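Local coordinates for molybdopterin biosynthesis Mog protein (Mycobacterium tuberculosis, PDB 2G4R) that probably binds molybdopterin and takes part in the biosynthesis of the molybdenum cofactor, at residues A[6-11]-A[27-32]; A[13-18]-A[42-47]; A[21-26]-A[130-135]; A[88-93]-A[117-122]. All blocks are in the same frame, centred on the assembly; numbering follows the deposited sequence.

Interaction 1: residues A[6-11]-A[27-32]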
# COMPACT_ATOMS: atom_id res chain seq x y z
N ALA A 6 10.64 -1.23 18.47
CA ALA A 6 10.88 -0.40 17.30
C ALA A 6 9.80 -0.56 16.25
O ALA A 6 9.04 -1.56 16.26
CB ALA A 6 12.31 -0.70 16.68
N ARG A 7 9.71 0.46 15.37
CA ARG A 7 9.04 0.36 14.11
C ARG A 7 9.89 0.82 12.93
O ARG A 7 10.74 1.69 13.06
CB ARG A 7 7.78 1.16 14.15
CG ARG A 7 6.78 0.56 15.10
CD ARG A 7 5.44 1.14 14.95
NE ARG A 7 4.46 0.54 15.87
CZ ARG A 7 3.21 0.99 15.99
NH1 ARG A 7 2.76 2.00 15.23
NH2 ARG A 7 2.39 0.42 16.88
N ILE A 8 9.50 0.32 11.76
CA ILE A 8 10.11 0.59 10.48
C ILE A 8 9.04 1.14 9.55
O ILE A 8 7.99 0.54 9.34
CB ILE A 8 10.66 -0.70 9.84
CG1 ILE A 8 11.69 -1.36 10.74
CG2 ILE A 8 11.34 -0.40 8.50
CD1 ILE A 8 12.05 -2.78 10.26
N VAL A 9 9.34 2.28 8.98
CA VAL A 9 8.43 2.91 8.06
C VAL A 9 9.21 3.14 6.78
O VAL A 9 10.15 3.93 6.72
CB VAL A 9 7.93 4.22 8.66
CG1 VAL A 9 7.06 4.95 7.67
CG2 VAL A 9 7.23 3.94 10.04
N VAL A 10 8.82 2.42 5.76
CA VAL A 10 9.38 2.58 4.42
C VAL A 10 8.41 3.45 3.64
O VAL A 10 7.21 3.14 3.53
CB VAL A 10 9.54 1.21 3.74
CG1 VAL A 10 10.14 1.38 2.35
CG2 VAL A 10 10.37 0.28 4.60
N VAL A 11 8.93 4.55 3.09
CA VAL A 11 8.13 5.54 2.34
C VAL A 11 8.31 5.37 0.84
O VAL A 11 9.34 5.69 0.27
CB VAL A 11 8.48 7.00 2.76
CG1 VAL A 11 7.45 8.04 2.16
CG2 VAL A 11 8.60 7.12 4.31
N ILE A 27 16.36 -5.07 5.17
CA ILE A 27 17.67 -4.73 5.70
C ILE A 27 17.55 -4.17 7.13
O ILE A 27 18.27 -4.60 8.05
CB ILE A 27 18.48 -3.76 4.78
CG1 ILE A 27 18.72 -4.40 3.40
CG2 ILE A 27 19.79 -3.41 5.51
CD1 ILE A 27 19.16 -3.44 2.35
N ILE A 28 16.63 -3.23 7.32
CA ILE A 28 16.44 -2.61 8.62
C ILE A 28 15.94 -3.65 9.64
O ILE A 28 16.41 -3.71 10.78
CB ILE A 28 15.47 -1.38 8.55
CG1 ILE A 28 16.00 -0.34 7.55
CG2 ILE A 28 15.30 -0.72 9.95
CD1 ILE A 28 14.98 0.71 7.20
N ALA A 29 15.00 -4.50 9.22
CA ALA A 29 14.45 -5.54 10.11
C ALA A 29 15.53 -6.50 10.61
O ALA A 29 15.53 -6.90 11.75
CB ALA A 29 13.37 -6.28 9.42
N GLY A 30 16.46 -6.85 9.75
CA GLY A 30 17.53 -7.78 10.12
C GLY A 30 18.51 -7.13 11.06
O GLY A 30 18.95 -7.74 12.04
N TRP A 31 18.86 -5.88 10.78
CA TRP A 31 19.77 -5.14 11.65
C TRP A 31 19.15 -4.96 13.05
O TRP A 31 19.83 -5.09 14.09
CB TRP A 31 20.15 -3.82 11.00
CG TRP A 31 21.08 -2.93 11.77
CD1 TRP A 31 22.42 -2.78 11.60
CD2 TRP A 31 20.69 -2.00 12.79
NE1 TRP A 31 22.91 -1.84 12.48
CE2 TRP A 31 21.86 -1.34 13.21
CE3 TRP A 31 19.48 -1.66 13.37
CZ2 TRP A 31 21.85 -0.38 14.21
CZ3 TRP A 31 19.47 -0.69 14.39
CH2 TRP A 31 20.65 -0.06 14.78
N LEU A 32 17.86 -4.66 13.10
CA LEU A 32 17.18 -4.50 14.40
C LEU A 32 17.23 -5.78 15.24
O LEU A 32 17.33 -5.75 16.49
CB LEU A 32 15.75 -4.06 14.18
CG LEU A 32 15.55 -2.55 13.87
CD1 LEU A 32 14.11 -2.24 13.51
CD2 LEU A 32 15.97 -1.65 15.05
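I8 of the strand 6-11 and I28, A29 and L32 of the helix 24-34 meet in the first beta-alpha unit of a MogA-type alpha/beta domain, where a helix packs back over the parallel part of the sheet. The short axes pass 9.4 Å apart at 165°, so helix and strand run nearly antiparallel, as expected of the helix in the crossover between the parallel strands 6-11 and 43-45.

The contact is van der Waals packing of apolar side chains; no hydrogen bond crosses. I8 carries it, taking part in three of the four residue pairs. Its CG1 stands anti to the carbonyl carbon (chi1 -59°), and CD1 extends from there to the helix backbone, lying 3.6 Å from A29 N and 3.8 Å from A29 CB. The same CG1 touches two side chains a helical turn apart: CG2 of I28 and CD1 of L32. Both partners slide past I8 in the opposite direction. The other branch, I8 CG2, reaches I28 CD1 at 4.0 Å.

Toward the start of the strand the packing thins, and A6 offers one methyl to the forked end of L32. Around these residues F37 touches both A6 and L32, while I67 of strand 65-69 touches I28 and L32, both of them buried. At the A6 end, CB is almost equidistant from the two leucine methyls, 4.0 Å from L32 CD1 and 4.1 Å from L32 CD2.

Interaction 2: residues A[13-18]-A[42-47]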
# COMPACT_ATOMS: atom_id res chain seq x y z
N SER A 13 5.34 5.41 -2.49
CA SER A 13 3.95 5.32 -2.92
C SER A 13 3.74 4.08 -3.79
O SER A 13 2.75 3.34 -3.59
CB SER A 13 3.52 6.60 -3.64
OG SER A 13 3.53 7.71 -2.75
N ARG A 14 4.67 3.80 -4.69
CA ARG A 14 4.58 2.55 -5.49
C ARG A 14 4.63 1.31 -4.64
O ARG A 14 3.80 0.40 -4.79
CB ARG A 14 5.70 2.46 -6.53
CG ARG A 14 5.55 3.50 -7.65
CD ARG A 14 6.84 3.66 -8.45
NE ARG A 14 6.82 4.85 -9.30
CZ ARG A 14 6.81 4.88 -10.64
NH1 ARG A 14 6.82 3.77 -11.40
NH2 ARG A 14 6.81 6.06 -11.25
N ALA A 15 5.61 1.24 -3.74
CA ALA A 15 5.73 0.03 -2.89
C ALA A 15 4.52 -0.14 -1.98
O ALA A 15 4.02 -1.26 -1.77
CB ALA A 15 7.03 0.04 -2.10
N ALA A 16 4.00 0.98 -1.48
CA ALA A 16 2.87 0.95 -0.55
C ALA A 16 1.58 0.42 -1.25
O ALA A 16 0.74 -0.25 -0.64
CB ALA A 16 2.65 2.35 0.03
N ALA A 17 1.47 0.70 -2.55
CA ALA A 17 0.39 0.22 -3.39
C ALA A 17 0.58 -1.24 -3.81
O ALA A 17 -0.28 -1.78 -4.50
CB ALA A 17 0.24 1.10 -4.62
N GLY A 18 1.70 -1.86 -3.42
CA GLY A 18 1.97 -3.26 -3.74
C GLY A 18 2.41 -3.50 -5.17
O GLY A 18 2.28 -4.60 -5.69
N PRO A 42 8.46 -4.28 8.28
CA PRO A 42 8.25 -2.94 7.68
C PRO A 42 6.80 -2.53 7.47
O PRO A 42 6.01 -3.36 6.98
CB PRO A 42 8.94 -3.05 6.32
CG PRO A 42 9.91 -4.21 6.43
CD PRO A 42 9.34 -5.14 7.47
N GLN A 43 6.46 -1.28 7.78
CA GLN A 43 5.22 -0.63 7.28
C GLN A 43 5.59 0.22 6.08
O GLN A 43 6.43 1.11 6.18
CB GLN A 43 4.56 0.32 8.30
CG GLN A 43 4.69 -0.23 9.68
CD GLN A 43 4.43 0.73 10.83
OE1 GLN A 43 3.69 1.74 10.72
NE2 GLN A 43 5.01 0.37 11.96
N VAL A 44 4.96 -0.04 4.97
CA VAL A 44 5.27 0.64 3.77
C VAL A 44 4.12 1.58 3.55
O VAL A 44 2.95 1.16 3.61
CB VAL A 44 5.44 -0.31 2.58
CG1 VAL A 44 5.91 0.50 1.36
CG2 VAL A 44 6.47 -1.40 2.89
N VAL A 45 4.45 2.86 3.38
CA VAL A 45 3.42 3.90 3.24
C VAL A 45 3.79 4.87 2.11
O VAL A 45 4.96 4.96 1.70
CB VAL A 45 3.20 4.74 4.56
CG1 VAL A 45 2.87 3.88 5.72
CG2 VAL A 45 4.45 5.62 4.91
N ALA A 46 2.79 5.57 1.58
CA ALA A 46 3.01 6.57 0.53
C ALA A 46 3.66 7.83 1.09
O ALA A 46 3.62 8.08 2.32
CB ALA A 46 1.69 6.95 -0.18
N ASP A 47 4.24 8.61 0.19
CA ASP A 47 4.84 9.90 0.53
C ASP A 47 3.72 10.80 1.06
O ASP A 47 2.59 10.65 0.67
CB ASP A 47 5.39 10.62 -0.70
CG ASP A 47 6.61 9.98 -1.29
OD1 ASP A 47 7.67 9.81 -0.63
OD2 ASP A 47 6.54 9.72 -2.51
O HOH W 1 7.29 7.59 -3.83
O HOH W 2 4.38 10.15 -4.24
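S13 and A16, on one side of the short helix 13-16, rest against V44 to D47, the end of strand 43-45, outermost in this chain's sheet, and the loop after it. The tight part is apolar and built from small groups. A16 directs its methyl at the strand backbone, with CB 3.5 Å from V45 C and 3.6 Å from A46 N, so it packs on the peptide link between these two residues. V44 answers from the strand: CG1, anti to its backbone N (chi1 -174°), comes within 3.5 Å of A16 N and 3.7 Å of A15 CB. That single methyl therefore fits against two consecutive residues of the helix.

At the other end the contact becomes polar and hydrated. D47 N donates to S13 OG over 3.2 Å, at an N-H...O angle of 159°, and this is the one direct hydrogen bond between the segments. Two waters supplement it. One accepts from S13 N and donates to D47 OD2 at 2.6 Å; the second joins S13 OG to the same carboxylate oxygen, to which it too donates. D47 OD2 thus receives two water bonds, an environment consistent with a charged carboxylate.

P26 of the third subunit packs on S13 and A46, and Q41 of the second subunit on V44, so the contact lies where three chains of the assembly come together. Within its own chain, V45 pairs through its backbone with V10 and S12, and its side chain lies on V9 of the neighbouring strand 6-11.

Interaction 3: residues A[21-26]-A[130-135]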
# COMPACT_ATOMS: atom_id res chain seq x y z
N THR A 21 9.02 -3.28 -5.26
CA THR A 21 9.79 -4.01 -4.29
C THR A 21 10.20 -3.14 -3.08
O THR A 21 10.63 -2.01 -3.26
CB THR A 21 11.11 -4.45 -4.94
OG1 THR A 21 11.79 -3.29 -5.43
CG2 THR A 21 10.84 -5.36 -6.06
N ASP A 22 10.10 -3.64 -1.85
CA ASP A 22 10.75 -2.95 -0.70
C ASP A 22 12.04 -3.72 -0.37
O ASP A 22 11.97 -4.74 0.30
CB ASP A 22 9.80 -2.95 0.52
CG ASP A 22 10.52 -2.52 1.84
OD1 ASP A 22 11.51 -1.76 1.75
OD2 ASP A 22 10.09 -2.94 2.94
N ASP A 23 13.21 -3.26 -0.82
CA ASP A 23 14.45 -3.94 -0.40
C ASP A 23 15.07 -3.33 0.85
O ASP A 23 15.83 -4.01 1.55
CB ASP A 23 15.49 -4.11 -1.50
CG ASP A 23 15.62 -2.92 -2.37
OD1 ASP A 23 15.18 -1.80 -2.00
OD2 ASP A 23 16.13 -3.13 -3.48
N CYS A 24 14.67 -2.10 1.20
CA CYS A 24 15.23 -1.44 2.36
C CYS A 24 14.69 -1.92 3.71
O CYS A 24 15.44 -2.08 4.65
CB CYS A 24 15.06 0.07 2.22
SG CYS A 24 16.07 0.80 0.90
N GLY A 25 13.38 -2.09 3.81
CA GLY A 25 12.75 -2.61 5.00
C GLY A 25 13.32 -3.90 5.59
O GLY A 25 13.58 -3.95 6.77
N PRO A 26 13.48 -4.95 4.77
CA PRO A 26 14.15 -6.17 5.25
C PRO A 26 15.59 -5.94 5.81
O PRO A 26 15.94 -6.54 6.81
CB PRO A 26 14.17 -7.09 4.03
CG PRO A 26 13.06 -6.52 3.09
CD PRO A 26 12.99 -5.08 3.37
N GLY A 130 16.52 6.15 0.78
CA GLY A 130 15.74 5.11 0.14
C GLY A 130 16.60 4.30 -0.82
O GLY A 130 16.24 4.13 -1.97
N SER A 131 17.73 3.81 -0.35
CA SER A 131 18.56 2.85 -1.12
C SER A 131 19.24 1.86 -0.17
O SER A 131 19.64 2.25 0.96
CB SER A 131 19.57 3.56 -2.01
OG SER A 131 20.65 4.10 -1.29
N PRO A 132 19.36 0.58 -0.59
CA PRO A 132 19.93 -0.46 0.26
C PRO A 132 21.31 -0.15 0.81
O PRO A 132 21.54 -0.27 2.01
CB PRO A 132 19.90 -1.71 -0.65
CG PRO A 132 19.80 -1.19 -2.03
CD PRO A 132 18.94 0.03 -1.88
N GLY A 133 22.22 0.37 -0.01
CA GLY A 133 23.55 0.76 0.50
C GLY A 133 23.57 1.94 1.48
O GLY A 133 24.36 1.96 2.43
N GLY A 134 22.77 2.96 1.19
CA GLY A 134 22.61 4.14 2.08
C GLY A 134 22.02 3.76 3.41
O GLY A 134 22.46 4.24 4.46
N VAL A 135 21.06 2.84 3.36
CA VAL A 135 20.47 2.26 4.58
C VAL A 135 21.53 1.49 5.42
O VAL A 135 21.69 1.75 6.63
CB VAL A 135 19.28 1.39 4.18
CG1 VAL A 135 18.83 0.47 5.28
CG2 VAL A 135 18.09 2.27 3.68
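C24, P132 and V135 carry most of this contact between the N-terminal ends of the helices 24-34 and 132-143. C24 contributes the largest share. Its SG is anti to the carbonyl carbon (chi1 -68°) and lies against the backbone entering the second helix, 3.5 Å from S131 C and 3.6 Å from P132 N. The sulfur thus packs on the S131-P132 peptide link; no hydrogen bond joins the segments.

P132 meets the first segment through CD, 4.1 Å from C24 SG. D23 OD1 lies 4.2 Å from the same proline carbon, a peripheral contact between side chains set at a slant to one another. V135 comes from one turn further along the helix. Its CG2, anti to the carbonyl carbon, touches C24 SG at 3.7 Å and C24 CB at 4.0 Å, so the cysteine meets both backbone and a methyl of the second segment.

Each helix start also has a side-chain cap. D22 OD1 accepts from G25 N at 2.8 Å on the syn side, 27° out of the carboxylate plane. S131, the N-cap of the second helix, accepts a weak bond from G134 N through OG.

The two helix starts lie beside strand 65-69 of the central sheet, where S69 touches both C24 and V135. One turn into helix 24-34, I27 extends the packing onto P132 and V135, and I28 also touches V135; the contact is therefore the opening of a longer helix-helix interface.

Interaction 4: residues A[88-93]-A[117-122]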
# COMPACT_ATOMS: atom_id res chain seq x y z
N LEU A 88 8.66 15.64 15.55
CA LEU A 88 9.78 15.71 16.51
C LEU A 88 9.62 16.83 17.53
O LEU A 88 9.08 17.88 17.19
CB LEU A 88 11.09 15.93 15.75
CG LEU A 88 11.66 14.69 15.04
CD1 LEU A 88 13.01 14.97 14.31
CD2 LEU A 88 11.84 13.60 16.01
N ASP A 89 10.09 16.59 18.74
CA ASP A 89 10.31 17.67 19.72
C ASP A 89 11.54 18.48 19.30
O ASP A 89 11.50 19.72 19.29
CB ASP A 89 10.52 17.11 21.14
CG ASP A 89 9.25 16.48 21.73
OD1 ASP A 89 8.14 16.90 21.36
OD2 ASP A 89 9.39 15.55 22.55
N TYR A 90 12.62 17.78 18.92
CA TYR A 90 13.79 18.44 18.39
C TYR A 90 14.63 17.52 17.49
O TYR A 90 14.48 16.29 17.54
CB TYR A 90 14.66 18.95 19.53
CG TYR A 90 15.00 17.89 20.55
CD1 TYR A 90 16.06 17.00 20.33
CD2 TYR A 90 14.29 17.79 21.74
CE1 TYR A 90 16.38 16.02 21.23
CE2 TYR A 90 14.60 16.82 22.67
CZ TYR A 90 15.65 15.95 22.40
OH TYR A 90 15.96 14.99 23.30
N VAL A 91 15.55 18.13 16.75
CA VAL A 91 16.49 17.38 15.88
C VAL A 91 17.87 17.10 16.50
O VAL A 91 18.36 17.81 17.39
CB VAL A 91 16.72 18.08 14.50
CG1 VAL A 91 15.39 18.17 13.72
CG2 VAL A 91 17.33 19.42 14.69
N ILE A 92 18.52 16.08 15.96
CA ILE A 92 19.85 15.68 16.42
C ILE A 92 20.71 15.87 15.15
O ILE A 92 20.81 14.95 14.28
CB ILE A 92 19.93 14.24 16.99
CG1 ILE A 92 19.00 14.02 18.22
CG2 ILE A 92 21.36 13.95 17.48
CD1 ILE A 92 18.78 12.56 18.47
N PRO A 93 21.24 17.10 14.98
CA PRO A 93 21.95 17.43 13.70
C PRO A 93 23.18 16.57 13.43
O PRO A 93 23.42 16.15 12.28
CB PRO A 93 22.36 18.90 13.87
CG PRO A 93 22.31 19.14 15.35
CD PRO A 93 21.24 18.26 15.89
N CYS A 117 17.11 13.31 12.09
CA CYS A 117 16.95 12.43 13.20
C CYS A 117 16.51 13.33 14.35
O CYS A 117 16.83 14.51 14.36
CB CYS A 117 18.24 11.76 13.60
SG CYS A 117 19.05 10.70 12.33
N GLY A 118 15.84 12.76 15.35
CA GLY A 118 15.48 13.52 16.54
C GLY A 118 14.81 12.69 17.57
O GLY A 118 14.74 11.44 17.45
N VAL A 119 14.30 13.38 18.59
CA VAL A 119 13.49 12.78 19.63
C VAL A 119 12.09 13.40 19.63
O VAL A 119 11.90 14.63 19.38
CB VAL A 119 14.18 12.91 21.04
CG1 VAL A 119 13.29 12.35 22.12
CG2 VAL A 119 15.55 12.24 21.08
N ALA A 120 11.11 12.52 19.80
CA ALA A 120 9.69 12.87 20.00
C ALA A 120 9.19 12.10 21.22
O ALA A 120 9.11 10.86 21.18
CB ALA A 120 8.88 12.49 18.77
N GLY A 121 8.83 12.80 22.28
CA GLY A 121 8.53 12.16 23.55
C GLY A 121 9.75 11.42 24.03
O GLY A 121 10.76 12.05 24.34
N ARG A 122 9.69 10.10 24.11
CA ARG A 122 10.88 9.31 24.46
C ARG A 122 11.26 8.34 23.31
O ARG A 122 11.95 7.35 23.53
CB ARG A 122 10.66 8.52 25.74
CG ARG A 122 10.31 9.35 27.00
CD ARG A 122 10.54 8.52 28.31
NE ARG A 122 11.38 7.33 28.07
CZ ARG A 122 12.04 6.65 28.99
NH1 ARG A 122 11.97 6.96 30.29
NH2 ARG A 122 12.78 5.60 28.60
O HOH W 3 11.44 14.95 24.25
O HOH W 4 18.84 15.98 12.28
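Y90 CG stands between its backbone N and carbonyl carbon (chi1 53°), and the outer part of its ring lies beside V119, with OH 3.5 Å from V119 CB; the two side chains point the same way. L88 CG is anti to its carbonyl carbon (chi1 -76°), and from there CD2 reaches G118 C at 3.5 Å, while CD1 touches G118 CA.

Backbone hydrogen bonds set the register of the two strands. D89 N and Y90 N both donate to V119 O, at 2.7 and 3.3 Å, and V119 N returns a bond to Y90 O. Two residues thus face one: a classic beta bulge, set where the short edge strand 90-91 joins 117-120 antiparallel in the mixed sheet. Beyond the non-hydrogen-bonded pair V91-G118, I92 N donates to C117 O at 2.8 Å from above the carbonyl plane.

G118 has no side chain where a CB would meet Y90 O and L88 CD1, and the strands close to 4.0 Å between V91 CA and G118 CA. At the turn, D89 OD2 accepts G121 N at 2.8 Å from above the carboxylate plane, and a water donates to both D89 OD2 and G121 O. L88 also packs on I125 of strand 123-128.

From the N terminus, strand 6-11 leads into helix 13-16, and interaction 3 opens at 21-26 before interactions 1 and 2 have closed. Helix 24-34 then returns over the strand and closes interaction 1, and strand 43-45 closes interaction 2. The segments of these three contacts alternate, so each pair crosses, and backbone bonds between V10 and both Q43 and V45 join interactions 1 and 2 in the sheet. Interaction 4 is nested inside the long loop that interaction 3 closes at 130-135. It pairs strand 90-91, outermost at the other end of the sheet within this chain, with 117-120, its centre about 24 Å from that of interaction 2.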